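Local atomic coordinates of rubisco operon transcriptional regulator (Synechocystis sp., PDB entry 5Y2W), a protein that probably represses transcription as a LysR-type regulator of carbon metabolism, its regulatory domain binding the metabolite 2-phosphoglycolate. Residues T19-Y23 / N143-K147; N82-V86 / F181-R185. All blocks are in the same frame, centred on the assembly; numbering follows the deposited sequence.

Contact 1: residues T19-Y23 / N143-K147. With PGA (2-phosphoglycolic acid), chain B.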
ATOM      1  N   THR A  19      -8.010   0.109   1.035  1.00 36.03           N
ATOM      2  CA  THR A  19      -6.671   0.601   0.793  1.00 34.17           C
ATOM      3  C   THR A  19      -6.583   2.092   0.997  1.00 34.50           C
ATOM      4  O   THR A  19      -5.601   2.596   1.512  1.00 38.29           O
ATOM      5  CB  THR A  19      -6.213   0.300  -0.642  1.00 32.75           C
ATOM      6  OG1 THR A  19      -7.209   0.813  -1.536  1.00 33.30           O
ATOM      7  CG2 THR A  19      -6.026  -1.188  -0.861  1.00 33.00           C
ATOM      8  N   THR A  20      -7.609   2.803   0.610  1.00 32.02           N
ATOM      9  CA  THR A  20      -7.528   4.248   0.546  1.00 33.66           C
ATOM     10  C   THR A  20      -7.573   4.926   1.935  1.00 35.93           C
ATOM     11  O   THR A  20      -7.363   6.147   2.082  1.00 35.18           O
ATOM     12  CB  THR A  20      -8.679   4.765  -0.331  1.00 35.02           C
ATOM     13  OG1 THR A  20      -9.949   4.224   0.135  1.00 35.73           O
ATOM     14  CG2 THR A  20      -8.469   4.294  -1.730  1.00 37.11           C
ATOM     15  N   ALA A  21      -7.899   4.133   2.944  1.00 36.28           N
ATOM     16  CA  ALA A  21      -8.005   4.597   4.339  1.00 37.32           C
ATOM     17  C   ALA A  21      -6.749   4.375   5.152  1.00 39.37           C
ATOM     18  O   ALA A  21      -6.766   4.623   6.341  1.00 36.26           O
ATOM     19  CB  ALA A  21      -9.173   3.887   5.012  1.00 37.02           C
ATOM     20  N   LYS A  22      -5.657   3.950   4.504  1.00 34.23           N
ATOM     21  CA  LYS A  22      -4.429   3.584   5.170  1.00 39.71           C
ATOM     22  C   LYS A  22      -3.665   4.790   5.703  1.00 36.57           C
ATOM     23  O   LYS A  22      -2.757   4.643   6.477  1.00 37.48           O
ATOM     24  CB  LYS A  22      -3.518   2.800   4.208  1.00 40.75           C
ATOM     25  CG  LYS A  22      -3.114   3.644   3.010  1.00 45.37           C
ATOM     26  CD  LYS A  22      -2.000   3.082   2.207  1.00 49.57           C
ATOM     27  CE  LYS A  22      -2.407   1.736   1.761  1.00 57.09           C
ATOM     28  NZ  LYS A  22      -1.345   1.324   0.860  1.00 65.17           N
ATOM     29  N   TYR A  23      -3.979   5.992   5.256  1.00 38.06           N
ATOM     30  CA  TYR A  23      -3.277   7.161   5.824  1.00 42.76           C
ATOM     31  C   TYR A  23      -4.082   7.771   6.970  1.00 43.23           C
ATOM     32  O   TYR A  23      -3.549   8.044   8.040  1.00 41.41           O
ATOM     33  CB  TYR A  23      -3.048   8.233   4.764  1.00 49.85           C
ATOM     34  CG  TYR A  23      -2.173   7.800   3.616  1.00 52.03           C
ATOM     35  CD1 TYR A  23      -0.770   7.851   3.721  1.00 59.43           C
ATOM     36  CD2 TYR A  23      -2.734   7.407   2.406  1.00 55.45           C
ATOM     37  CE1 TYR A  23       0.050   7.479   2.649  1.00 58.92           C
ATOM     38  CE2 TYR A  23      -1.937   7.037   1.331  1.00 61.39           C
ATOM     39  CZ  TYR A  23      -0.542   7.073   1.457  1.00 60.47           C
ATOM     40  OH  TYR A  23       0.236   6.689   0.379  1.00 61.62           O
ATOM     41  N   ASN A 143      -2.817   1.579  -5.021  1.00 38.35           N
ATOM     42  CA  ASN A 143      -2.946   3.011  -5.319  1.00 41.55           C
ATOM     43  C   ASN A 143      -1.612   3.721  -5.508  1.00 38.43           C
ATOM     44  O   ASN A 143      -1.505   4.651  -6.321  1.00 37.08           O
ATOM     45  CB  ASN A 143      -3.781   3.730  -4.266  1.00 39.76           C
ATOM     46  CG  ASN A 143      -5.180   3.127  -4.123  1.00 39.61           C
ATOM     47  OD1 ASN A 143      -6.005   3.142  -5.052  1.00 35.72           O
ATOM     48  ND2 ASN A 143      -5.442   2.568  -2.953  1.00 37.21           N
ATOM     49  N   GLU A 144      -0.599   3.329  -4.759  1.00 34.01           N
ATOM     50  CA  GLU A 144       0.660   4.067  -4.810  1.00 38.62           C
ATOM     51  C   GLU A 144       1.293   3.700  -6.144  1.00 37.95           C
ATOM     52  O   GLU A 144       1.812   4.528  -6.809  1.00 37.34           O
ATOM     53  CB  GLU A 144       1.627   3.680  -3.692  1.00 44.25           C
ATOM     54  CG  GLU A 144       0.942   3.228  -2.414  1.00 51.17           C
ATOM     55  CD  GLU A 144       0.273   4.404  -1.786  1.00 58.84           C
ATOM     56  OE1 GLU A 144       1.018   5.420  -1.737  1.00 58.21           O
ATOM     57  OE2 GLU A 144      -0.955   4.343  -1.406  1.00 60.40           O
ATOM     58  N   ALA A 145       1.218   2.431  -6.520  1.00 41.19           N
ATOM     59  CA  ALA A 145       1.778   1.962  -7.816  1.00 40.01           C
ATOM     60  C   ALA A 145       1.177   2.757  -8.952  1.00 42.33           C
ATOM     61  O   ALA A 145       1.907   3.180  -9.816  1.00 38.38           O
ATOM     62  CB  ALA A 145       1.479   0.494  -8.010  1.00 39.30           C
ATOM     63  N   ILE A 146      -0.155   2.984  -8.897  1.00 35.43           N
ATOM     64  CA  ILE A 146      -0.817   3.719  -9.892  1.00 35.55           C
ATOM     65  C   ILE A 146      -0.387   5.169  -9.911  1.00 38.53           C
ATOM     66  O   ILE A 146      -0.156   5.728 -10.985  1.00 39.30           O
ATOM     67  CB  ILE A 146      -2.349   3.636  -9.779  1.00 35.64           C
ATOM     68  CG1 ILE A 146      -2.808   2.228 -10.053  1.00 34.37           C
ATOM     69  CG2 ILE A 146      -2.963   4.567 -10.800  1.00 36.53           C
ATOM     70  CD1 ILE A 146      -4.286   1.983  -9.893  1.00 36.90           C
ATOM     71  N   LYS A 147      -0.218   5.803  -8.765  1.00 41.02           N
ATOM     72  CA  LYS A 147       0.286   7.201  -8.786  1.00 38.73           C
ATOM     73  C   LYS A 147       1.697   7.301  -9.413  1.00 37.56           C
ATOM     74  O   LYS A 147       2.004   8.250 -10.141  1.00 36.03           O
ATOM     75  CB  LYS A 147       0.355   7.779  -7.400  1.00 38.84           C
ATOM     76  CG  LYS A 147      -1.038   8.022  -6.820  1.00 45.98           C
ATOM     77  CD  LYS A 147      -0.972   8.810  -5.529  1.00 44.50           C
ATOM     78  CE  LYS A 147      -0.457   8.006  -4.340  1.00 45.29           C
ATOM     79  NZ  LYS A 147      -0.169   8.982  -3.258  1.00 45.94           N
TER
HETATM   80  P   PGA B 401     -10.407  -0.687  -3.044  1.00 38.71           P
HETATM   81  O1P PGA B 401     -11.282   0.362  -2.182  1.00 37.19           O
HETATM   82  O2P PGA B 401      -9.111  -0.837  -2.318  1.00 38.65           O
HETATM   83  O3P PGA B 401     -10.314  -0.040  -4.436  1.00 35.24           O
HETATM   84  O4P PGA B 401     -11.134  -1.971  -2.888  1.00 32.70           O
HETATM   85  C2  PGA B 401     -10.903   1.660  -1.776  1.00 38.72           C
HETATM   86  C1  PGA B 401     -12.022   2.679  -1.946  1.00 42.33           C
HETATM   87  O1  PGA B 401     -11.811   3.890  -1.620  1.00 36.48           O
HETATM   88  O2  PGA B 401     -13.111   2.273  -2.402  1.00 40.77           O
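With chi1 near 53°, Thr-19 holds OG1 between its own backbone N and carbonyl carbon, and there the hydroxyl meets Asn-143. Asn-143 ND2 donates to Thr-19 OG1 at 2.9 Å, with OG1 in the amide plane but the N-H bent, at 140°. The same OG1 gives its proton to the phosphate oxygen O2P of 2-phosphoglycolate, 2.6 Å away, so Asn-143, from the second shell, and the phosphate together would hold the Thr-19 hydroxyl in place. Its other amide atom, Asn-143 OD1, accepts from Arg-113, whose NH1 also binds the ligand. A small hydroxyl suits Thr-20 equally well: its OG1 donates to carboxylate O1 at 2.6 Å.

Farther from the ligand, the Glu-144 chain bends at chi2 and comes from the opposite direction to Lys-22 and Tyr-23, its carboxylate plane 56° from that of the Tyr-23 ring. Lys-22 NZ makes a long salt bridge of 3.8 Å to Glu-144 OE2, while Glu-144 OE1 lies at the ring edge of Tyr-23, 2.6 Å from OH. Tyr-23 and Glu-144 of the second subunit pack here too. The loop after strand 11-18 thus meets the N-terminal end of helix 143-151 across the ligand cleft of a periplasmic-binding-protein-like LysR effector domain.

Contact 2: residues N82-V86 / F181-R185. With PGA (2-phosphoglycolic acid), chain B.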
ATOM      1  N   ASN A  82     -15.736   9.813   0.362  1.00 35.09           N
ATOM      2  CA  ASN A  82     -14.634   9.204  -0.318  1.00 37.69           C
ATOM      3  C   ASN A  82     -14.777   9.454  -1.818  1.00 34.60           C
ATOM      4  O   ASN A  82     -15.058   8.545  -2.599  1.00 36.94           O
ATOM      5  CB  ASN A  82     -14.637   7.721  -0.014  1.00 37.51           C
ATOM      6  CG  ASN A  82     -13.465   7.010  -0.665  1.00 37.75           C
ATOM      7  OD1 ASN A  82     -12.376   7.606  -0.899  1.00 35.41           O
ATOM      8  ND2 ASN A  82     -13.679   5.751  -0.984  1.00 30.68           N
ATOM      9  N   PRO A  83     -14.593  10.692  -2.222  1.00 33.64           N
ATOM     10  CA  PRO A  83     -14.750  10.955  -3.644  1.00 39.44           C
ATOM     11  C   PRO A  83     -13.594  10.356  -4.480  1.00 35.91           C
ATOM     12  O   PRO A  83     -12.416  10.551  -4.137  1.00 35.48           O
ATOM     13  CB  PRO A  83     -14.721  12.459  -3.722  1.00 35.68           C
ATOM     14  CG  PRO A  83     -13.868  12.881  -2.604  1.00 35.31           C
ATOM     15  CD  PRO A  83     -14.003  11.829  -1.519  1.00 36.38           C
ATOM     16  N   LEU A  84     -13.964   9.618  -5.531  1.00 34.35           N
ATOM     17  CA  LEU A  84     -13.018   9.078  -6.503  1.00 37.71           C
ATOM     18  C   LEU A  84     -12.852  10.046  -7.683  1.00 36.85           C
ATOM     19  O   LEU A  84     -13.835  10.505  -8.279  1.00 36.96           O
ATOM     20  CB  LEU A  84     -13.545   7.775  -7.045  1.00 36.17           C
ATOM     21  CG  LEU A  84     -13.925   6.681  -6.055  1.00 36.63           C
ATOM     22  CD1 LEU A  84     -14.174   5.384  -6.827  1.00 37.68           C
ATOM     23  CD2 LEU A  84     -12.896   6.420  -4.977  1.00 33.51           C
ATOM     24  N   VAL A  85     -11.630  10.386  -8.016  1.00 37.35           N
ATOM     25  CA  VAL A  85     -11.423  11.402  -9.035  1.00 36.28           C
ATOM     26  C   VAL A  85     -10.480  10.907 -10.122  1.00 40.57           C
ATOM     27  O   VAL A  85      -9.691   9.978  -9.904  1.00 34.46           O
ATOM     28  CB  VAL A  85     -10.860  12.713  -8.416  1.00 37.68           C
ATOM     29  CG1 VAL A  85     -11.878  13.398  -7.516  1.00 36.21           C
ATOM     30  CG2 VAL A  85      -9.564  12.459  -7.635  1.00 38.22           C
ATOM     31  N   VAL A  86     -10.541  11.597 -11.267  1.00 39.77           N
ATOM     32  CA  VAL A  86      -9.623  11.365 -12.365  1.00 41.82           C
ATOM     33  C   VAL A  86      -8.273  12.066 -12.144  1.00 41.13           C
ATOM     34  O   VAL A  86      -8.195  13.274 -11.995  1.00 40.70           O
ATOM     35  CB  VAL A  86     -10.243  11.763 -13.724  1.00 42.24           C
ATOM     36  CG1 VAL A  86      -9.267  11.505 -14.851  1.00 40.41           C
ATOM     37  CG2 VAL A  86     -11.522  10.960 -13.981  1.00 39.93           C
ATOM     38  N   PHE A 181     -17.563  13.216 -12.497  1.00 43.66           N
ATOM     39  CA  PHE A 181     -16.648  13.069 -11.406  1.00 44.87           C
ATOM     40  C   PHE A 181     -16.843  14.222 -10.472  1.00 40.40           C
ATOM     41  O   PHE A 181     -17.210  15.270 -10.919  1.00 38.66           O
ATOM     42  CB  PHE A 181     -15.205  12.981 -11.924  1.00 40.35           C
ATOM     43  CG  PHE A 181     -14.900  11.632 -12.493  1.00 41.14           C
ATOM     44  CD1 PHE A 181     -15.203  11.335 -13.823  1.00 34.92           C
ATOM     45  CD2 PHE A 181     -14.380  10.644 -11.674  1.00 35.39           C
ATOM     46  CE1 PHE A 181     -14.943  10.104 -14.337  1.00 34.06           C
ATOM     47  CE2 PHE A 181     -14.141   9.388 -12.177  1.00 37.21           C
ATOM     48  CZ  PHE A 181     -14.441   9.101 -13.503  1.00 34.64           C
ATOM     49  N   PRO A 182     -16.543  14.040  -9.179  1.00 40.22           N
ATOM     50  CA  PRO A 182     -16.064  12.830  -8.528  1.00 37.86           C
ATOM     51  C   PRO A 182     -17.095  11.765  -8.444  1.00 39.42           C
ATOM     52  O   PRO A 182     -18.273  12.045  -8.480  1.00 41.78           O
ATOM     53  CB  PRO A 182     -15.712  13.291  -7.106  1.00 39.45           C
ATOM     54  CG  PRO A 182     -16.517  14.515  -6.917  1.00 45.75           C
ATOM     55  CD  PRO A 182     -16.555  15.189  -8.253  1.00 42.55           C
ATOM     56  N   ILE A 183     -16.661  10.518  -8.378  1.00 41.46           N
ATOM     57  CA  ILE A 183     -17.610   9.475  -8.131  1.00 41.79           C
ATOM     58  C   ILE A 183     -17.937   9.627  -6.665  1.00 45.45           C
ATOM     59  O   ILE A 183     -17.034   9.579  -5.800  1.00 42.31           O
ATOM     60  CB  ILE A 183     -17.068   8.084  -8.417  1.00 45.46           C
ATOM     61  CG1 ILE A 183     -16.705   8.021  -9.920  1.00 45.44           C
ATOM     62  CG2 ILE A 183     -18.112   7.009  -7.998  1.00 43.30           C
ATOM     63  CD1 ILE A 183     -16.398   6.639 -10.460  1.00 39.00           C
ATOM     64  N   LYS A 184     -19.201   9.895  -6.391  1.00 41.03           N
ATOM     65  CA  LYS A 184     -19.635  10.152  -4.988  1.00 50.77           C
ATOM     66  C   LYS A 184     -19.681   8.832  -4.182  1.00 42.83           C
ATOM     67  O   LYS A 184     -20.273   7.876  -4.577  1.00 46.50           O
ATOM     68  CB  LYS A 184     -20.999  10.814  -4.965  1.00 52.66           C
ATOM     69  CG  LYS A 184     -20.969  12.272  -5.418  1.00 61.30           C
ATOM     70  CD  LYS A 184     -22.387  12.799  -5.661  1.00 69.77           C
ATOM     71  CE  LYS A 184     -22.393  14.071  -6.485  1.00 82.67           C
ATOM     72  NZ  LYS A 184     -22.007  13.797  -7.904  1.00 95.38           N
ATOM     73  N   ARG A 185     -18.958   8.771  -3.098  1.00 44.16           N
ATOM     74  CA  ARG A 185     -18.759   7.496  -2.426  1.00 44.41           C
ATOM     75  C   ARG A 185     -18.392   7.866  -1.009  1.00 37.01           C
ATOM     76  O   ARG A 185     -17.970   8.984  -0.736  1.00 34.71           O
ATOM     77  CB  ARG A 185     -17.670   6.782  -3.207  1.00 45.68           C
ATOM     78  CG  ARG A 185     -17.174   5.454  -2.756  1.00 48.78           C
ATOM     79  CD  ARG A 185     -16.026   5.080  -3.717  1.00 56.21           C
ATOM     80  NE  ARG A 185     -15.372   3.786  -3.455  1.00 48.05           N
ATOM     81  CZ  ARG A 185     -15.874   2.603  -3.812  1.00 47.92           C
ATOM     82  NH1 ARG A 185     -16.998   2.561  -4.482  1.00 53.98           N
ATOM     83  NH2 ARG A 185     -15.216   1.472  -3.562  1.00 50.98           N
TER
HETATM   84  P   PGA B 401     -10.407  -0.687  -3.044  1.00 38.71           P
HETATM   85  O1P PGA B 401     -11.282   0.362  -2.182  1.00 37.19           O
HETATM   86  O2P PGA B 401      -9.111  -0.837  -2.318  1.00 38.65           O
HETATM   87  O3P PGA B 401     -10.314  -0.040  -4.436  1.00 35.24           O
HETATM   88  O4P PGA B 401     -11.134  -1.971  -2.888  1.00 32.70           O
HETATM   89  C2  PGA B 401     -10.903   1.660  -1.776  1.00 38.72           C
HETATM   90  C1  PGA B 401     -12.022   2.679  -1.946  1.00 42.33           C
HETATM   91  O1  PGA B 401     -11.811   3.890  -1.620  1.00 36.48           O
HETATM   92  O2  PGA B 401     -13.111   2.273  -2.402  1.00 40.77           O
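Leu-84 and Ile-183 pack CB to CB at 3.8 Å, the apolar centre of a single antiparallel beta bridge between strand 81-89 and the loop leading into strand 186-192. Around it, Val-86 sets CG2 over the middle of the Phe-181 ring, 3.4 Å from the centroid and 6° off the normal, a CH-pi contact suited to a compact branched residue laid against a flat one. Pro-83 CB meets Pro-182 CB; Pro-182 follows a cis peptide bond and has no N-H to offer, and the next residue, Ile-183, supplies the donor. Leu-84 and Ile-183 form the hydrogen-bonded pair, each N-H reaching the other's carbonyl oxygen in plane on a lone pair.

Toward the ligand, Leu-84 packs its CG against Arg-185 CD at 3.5 Å. Arg-185 has CG anti to its backbone N (chi1 178°) and runs extended from CG to NE, carrying its guanidinium beside Asn-82 to the ligand carboxylate. Replacing Arg-185 with an alanine would probably leave that carboxylate without its charged mate here and take away the methylene that Leu-84 packs against. Asn-82 N bonds Arg-185 O at 2.6 Å. Asn-82, whose OD1 bonds Ser-160, sends ND2 to ligand O1 at 2.7 Å. Arg-185 NE and NH2 converge on the other oxygen, O2, at 2.9 and 2.5 Å.

The centres of contacts 1 and 2 lie about 15 Å apart, and the two meet where Thr-20 OG1 approaches Asn-82 ND2, 4.2 Å away. Along the chain their segments alternate, 19-23, 82-86, 143-147 and 181-185, as the polypeptide passes between the two halves of the fold. Contact 1 joins the loop that follows strand 11-18 of the five-stranded mixed sheet to helix 143-151 across the cleft; contact 2 pairs the chain as it enters the three-stranded sheet with the chain returning to strand 186-192 of the mixed one. Both touch 2-phosphoglycolate, so the ligand lies between residues of both halves, as in periplasmic-binding-protein-like domains.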